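Local structure of ubiquitin-conjugating enzyme E2, putative (Trypanosoma cruzi, 4DS2) at residues S35-S43 / L54-S62. The protein probably carries activated ubiquitin as a thioester and passes it on to target proteins, as in other ubiquitin-conjugating E2 enzymes. Sequence-based numbering, arbitrary orientation.
Sequences SPHSTAIFS and LKVKAPADS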
ATOM      1  N   SER A  35     -15.011   3.955  -8.122  1.00 89.93           N
ATOM      2  CA  SER A  35     -14.892   2.531  -8.408  1.00 90.83           C
ATOM      3  C   SER A  35     -14.972   1.669  -7.124  1.00 91.78           C
ATOM      4  O   SER A  35     -14.251   1.933  -6.147  1.00 90.65           O
ATOM      5  CB  SER A  35     -13.570   2.258  -9.138  1.00 87.74           C
ATOM      6  OG  SER A  35     -13.528   0.932  -9.634  1.00 85.45           O
ATOM      7  N   PRO A  36     -15.836   0.625  -7.124  1.00 93.95           N
ATOM      8  CA  PRO A  36     -15.875  -0.334  -6.011  1.00 89.72           C
ATOM      9  C   PRO A  36     -14.667  -1.285  -5.981  1.00 85.22           C
ATOM     10  O   PRO A  36     -14.411  -1.877  -4.934  1.00 79.58           O
ATOM     11  CB  PRO A  36     -17.142  -1.139  -6.301  1.00 94.74           C
ATOM     12  CG  PRO A  36     -17.208  -1.167  -7.795  1.00 96.35           C
ATOM     13  CD  PRO A  36     -16.713   0.192  -8.235  1.00 98.11           C
ATOM     14  N   HIS A  37     -13.954  -1.429  -7.113  1.00 82.43           N
ATOM     15  CA  HIS A  37     -12.778  -2.316  -7.229  1.00 79.45           C
ATOM     16  C   HIS A  37     -11.472  -1.653  -6.870  1.00 73.36           C
ATOM     17  O   HIS A  37     -10.486  -2.326  -6.595  1.00 72.70           O
ATOM     18  CB  HIS A  37     -12.667  -2.929  -8.627  1.00 81.90           C
ATOM     19  CG  HIS A  37     -11.634  -4.033  -8.715  1.00 83.18           C
ATOM     20  ND1 HIS A  37     -11.861  -5.270  -8.237  1.00 86.66           N
ATOM     21  CD2 HIS A  37     -10.329  -4.035  -9.210  1.00 83.59           C
ATOM     22  CE1 HIS A  37     -10.770  -6.035  -8.432  1.00 88.15           C
ATOM     23  NE2 HIS A  37      -9.830  -5.278  -9.028  1.00 85.46           N
ATOM     24  N   SER A  38     -11.444  -0.328  -6.880  1.00 69.79           N
ATOM     25  CA  SER A  38     -10.238   0.405  -6.519  1.00 65.88           C
ATOM     26  C   SER A  38     -10.300   0.910  -5.079  1.00 60.33           C
ATOM     27  O   SER A  38     -11.365   1.141  -4.504  1.00 59.26           O
ATOM     28  CB  SER A  38      -9.968   1.561  -7.501  1.00 65.80           C
ATOM     29  OG  SER A  38      -9.124   1.127  -8.553  1.00 65.34           O
ATOM     30  N   THR A  39      -9.115   1.066  -4.526  1.00 57.34           N
ATOM     31  CA  THR A  39      -8.934   1.528  -3.170  1.00 57.80           C
ATOM     32  C   THR A  39      -8.826   3.041  -3.244  1.00 54.68           C
ATOM     33  O   THR A  39      -8.267   3.565  -4.201  1.00 55.64           O
ATOM     34  CB  THR A  39      -7.654   0.917  -2.575  1.00 60.20           C
ATOM     35  OG1 THR A  39      -6.550   1.829  -2.713  1.00 63.92           O
ATOM     36  CG2 THR A  39      -7.320  -0.465  -3.305  1.00 65.10           C
ATOM     37  N   ALA A  40      -9.388   3.747  -2.268  1.00 51.97           N
ATOM     38  CA  ALA A  40      -9.418   5.193  -2.311  1.00 50.01           C
ATOM     39  C   ALA A  40      -8.453   5.705  -1.244  1.00 48.37           C
ATOM     40  O   ALA A  40      -8.565   5.340  -0.073  1.00 47.27           O
ATOM     41  CB  ALA A  40     -10.844   5.694  -2.073  1.00 49.42           C
ATOM     42  N   ILE A  41      -7.476   6.505  -1.663  1.00 47.94           N
ATOM     43  CA  ILE A  41      -6.622   7.250  -0.735  1.00 47.42           C
ATOM     44  C   ILE A  41      -7.343   8.576  -0.537  1.00 48.17           C
ATOM     45  O   ILE A  41      -7.603   9.274  -1.513  1.00 51.35           O
ATOM     46  CB  ILE A  41      -5.199   7.521  -1.308  1.00 46.15           C
ATOM     47  CG1 ILE A  41      -4.575   6.255  -1.931  1.00 47.30           C
ATOM     48  CG2 ILE A  41      -4.269   8.065  -0.222  1.00 45.03           C
ATOM     49  CD1 ILE A  41      -3.281   6.455  -2.731  1.00 44.84           C
ATOM     50  N   PHE A  42      -7.672   8.915   0.713  1.00 48.92           N
ATOM     51  CA  PHE A  42      -8.473  10.120   1.042  1.00 50.64           C
ATOM     52  C   PHE A  42      -7.818  11.151   2.012  1.00 51.59           C
ATOM     53  O   PHE A  42      -8.384  12.221   2.242  1.00 53.11           O
ATOM     54  CB  PHE A  42      -9.853   9.713   1.572  1.00 53.81           C
ATOM     55  CG  PHE A  42      -9.828   9.087   2.944  1.00 54.97           C
ATOM     56  CD1 PHE A  42      -9.607   7.723   3.098  1.00 55.06           C
ATOM     57  CD2 PHE A  42     -10.034   9.870   4.089  1.00 56.79           C
ATOM     58  CE1 PHE A  42      -9.566   7.141   4.366  1.00 57.56           C
ATOM     59  CE2 PHE A  42     -10.005   9.299   5.355  1.00 58.17           C
ATOM     60  CZ  PHE A  42      -9.767   7.933   5.494  1.00 58.43           C
ATOM     61  N   SER A  43      -6.649  10.833   2.577  1.00 50.18           N
ATOM     62  CA  SER A  43      -5.845  11.802   3.312  1.00 48.55           C
ATOM     63  C   SER A  43      -4.362  11.526   3.111  1.00 47.71           C
ATOM     64  O   SER A  43      -3.924  10.388   3.144  1.00 51.07           O
ATOM     65  CB  SER A  43      -6.193  11.788   4.802  1.00 48.46           C
ATOM     66  OG  SER A  43      -5.098  12.231   5.581  1.00 48.88           O
ATOM     67  N   LEU A  54      -0.456   8.137   4.987  1.00 41.38           N
ATOM     68  CA  LEU A  54      -1.711   8.100   4.233  1.00 42.02           C
ATOM     69  C   LEU A  54      -2.867   7.423   5.024  1.00 41.22           C
ATOM     70  O   LEU A  54      -2.625   6.560   5.871  1.00 36.54           O
ATOM     71  CB  LEU A  54      -1.517   7.319   2.933  1.00 40.89           C
ATOM     72  CG  LEU A  54      -0.434   7.647   1.903  1.00 40.56           C
ATOM     73  CD1 LEU A  54      -0.673   6.712   0.713  1.00 38.13           C
ATOM     74  CD2 LEU A  54      -0.458   9.092   1.452  1.00 42.48           C
ATOM     75  N   LYS A  55      -4.107   7.825   4.700  1.00 41.75           N
ATOM     76  CA  LYS A  55      -5.318   7.121   5.146  1.00 43.51           C
ATOM     77  C   LYS A  55      -6.081   6.638   3.922  1.00 42.64           C
ATOM     78  O   LYS A  55      -6.215   7.349   2.933  1.00 39.74           O
ATOM     79  CB  LYS A  55      -6.198   8.000   6.012  1.00 46.18           C
ATOM     80  CG  LYS A  55      -5.510   8.479   7.293  1.00 49.09           C
ATOM     81  CD  LYS A  55      -6.506   9.095   8.279  1.00 52.35           C
ATOM     82  CE  LYS A  55      -5.875   9.920   9.392  1.00 54.07           C
ATOM     83  NZ  LYS A  55      -6.938  10.734  10.051  1.00 56.04           N
ATOM     84  N   VAL A  56      -6.512   5.387   3.975  1.00 44.01           N
ATOM     85  CA  VAL A  56      -6.984   4.674   2.782  1.00 43.59           C
ATOM     86  C   VAL A  56      -8.215   3.874   3.137  1.00 46.37           C
ATOM     87  O   VAL A  56      -8.367   3.438   4.283  1.00 48.21           O
ATOM     88  CB  VAL A  56      -5.887   3.723   2.233  1.00 42.38           C
ATOM     89  CG1 VAL A  56      -6.417   2.873   1.097  1.00 41.25           C
ATOM     90  CG2 VAL A  56      -4.648   4.502   1.780  1.00 42.38           C
ATOM     91  N   LYS A  57      -9.096   3.689   2.155  1.00 49.60           N
ATOM     92  CA  LYS A  57     -10.133   2.632   2.217  1.00 49.29           C
ATOM     93  C   LYS A  57      -9.759   1.562   1.220  1.00 46.03           C
ATOM     94  O   LYS A  57      -9.365   1.876   0.104  1.00 43.02           O
ATOM     95  CB  LYS A  57     -11.509   3.184   1.866  1.00 51.48           C
ATOM     96  CG  LYS A  57     -11.998   4.283   2.811  1.00 55.60           C
ATOM     97  CD  LYS A  57     -12.340   3.743   4.193  1.00 57.38           C
ATOM     98  CE  LYS A  57     -12.326   4.852   5.231  1.00 58.14           C
ATOM     99  NZ  LYS A  57     -13.454   5.802   5.057  1.00 58.81           N
ATOM    100  N   ALA A  58      -9.864   0.300   1.619  1.00 47.26           N
ATOM    101  CA  ALA A  58      -9.835  -0.791   0.637  1.00 46.64           C
ATOM    102  C   ALA A  58     -11.107  -0.754  -0.235  1.00 48.62           C
ATOM    103  O   ALA A  58     -12.099  -0.099   0.135  1.00 49.83           O
ATOM    104  CB  ALA A  58      -9.687  -2.129   1.323  1.00 44.52           C
ATOM    105  N   PRO A  59     -11.083  -1.444  -1.402  1.00 50.54           N
ATOM    106  CA  PRO A  59     -12.259  -1.545  -2.281  1.00 52.59           C
ATOM    107  C   PRO A  59     -13.465  -2.188  -1.570  1.00 55.62           C
ATOM    108  O   PRO A  59     -13.275  -3.133  -0.796  1.00 53.82           O
ATOM    109  CB  PRO A  59     -11.775  -2.491  -3.394  1.00 52.01           C
ATOM    110  CG  PRO A  59     -10.295  -2.477  -3.333  1.00 48.69           C
ATOM    111  CD  PRO A  59      -9.995  -2.321  -1.878  1.00 48.86           C
ATOM    112  N   ALA A  60     -14.682  -1.697  -1.848  1.00 60.79           N
ATOM    113  CA  ALA A  60     -15.937  -2.334  -1.364  1.00 62.64           C
ATOM    114  C   ALA A  60     -16.020  -3.792  -1.866  1.00 66.11           C
ATOM    115  O   ALA A  60     -16.510  -4.692  -1.169  1.00 65.73           O
ATOM    116  CB  ALA A  60     -17.145  -1.542  -1.826  1.00 61.68           C
ATOM    117  N   ASP A  61     -15.555  -3.973  -3.106  1.00 68.75           N
ATOM    118  CA  ASP A  61     -15.131  -5.260  -3.726  1.00 67.95           C
ATOM    119  C   ASP A  61     -14.519  -6.336  -2.810  1.00 61.18           C
ATOM    120  O   ASP A  61     -14.824  -7.504  -2.977  1.00 58.00           O
ATOM    121  CB  ASP A  61     -14.043  -4.928  -4.772  1.00 71.99           C
ATOM    122  CG  ASP A  61     -14.232  -5.634  -6.085  1.00 78.01           C
ATOM    123  OD1 ASP A  61     -15.274  -5.403  -6.759  1.00 76.49           O
ATOM    124  OD2 ASP A  61     -13.286  -6.367  -6.465  1.00 88.62           O
ATOM    125  N   SER A  62     -13.623  -5.958  -1.894  1.00 54.38           N
ATOM    126  CA  SER A  62     -12.782  -6.945  -1.228  1.00 52.54           C
ATOM    127  C   SER A  62     -13.166  -7.270   0.228  1.00 50.73           C
ATOM    128  O   SER A  62     -13.911  -6.539   0.873  1.00 48.76           O
ATOM    129  CB  SER A  62     -11.307  -6.516  -1.309  1.00 50.83           C
ATOM    130  OG  SER A  62     -10.991  -5.498  -0.380  1.00 49.87           O
TER
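Phe42 lies across Lys55 and Lys57 at a classic beta bulge, where Phe42 and Ser43 together face Lys55. The bulge belongs to the antiparallel hairpin of strands 40-46 and 51-57, the first two strands of the E2 (UBC) fold's sheet. Phe42 N hydrogen-bonds to Lys55 O at 3.1 Å, and Lys55 N hydrogen-bonds to Ser43 O at 3.0 Å. The Phe42 CG sits between its backbone N and carbonyl carbon (chi1 70°), which swings the ring over the neighbouring strand. Lys55 CB lies over one face of the ring, a CH-pi contact 4.0 Å from its centroid. Lys57 bends at chi2 and chi4, which brings CE obliquely to Phe42 CE1, and its NZ makes an off-centre cation-pi contact. On the other side of the sheet, Ile41 and Val56 lie side by side, and Ile41 CG2 meets Leu54 CD1. Helix 120-132 covers Ile41 and Leu54 through Ile124.

Beyond the strands, the Pro59 ring fills a hollow formed by the carbonyls of Pro36 and His37 and the methyl of Thr39. Its CG lies 3.6 Å from Thr39 CG2. The Pro36 carbonyl also accepts a hydrogen bond from Asp61 N. The exposed end of the contact closes with a His-carboxylate hydrogen bond, His37 ND1 donating to Asp61 OD2 from above the carboxylate plane, 63° out of it.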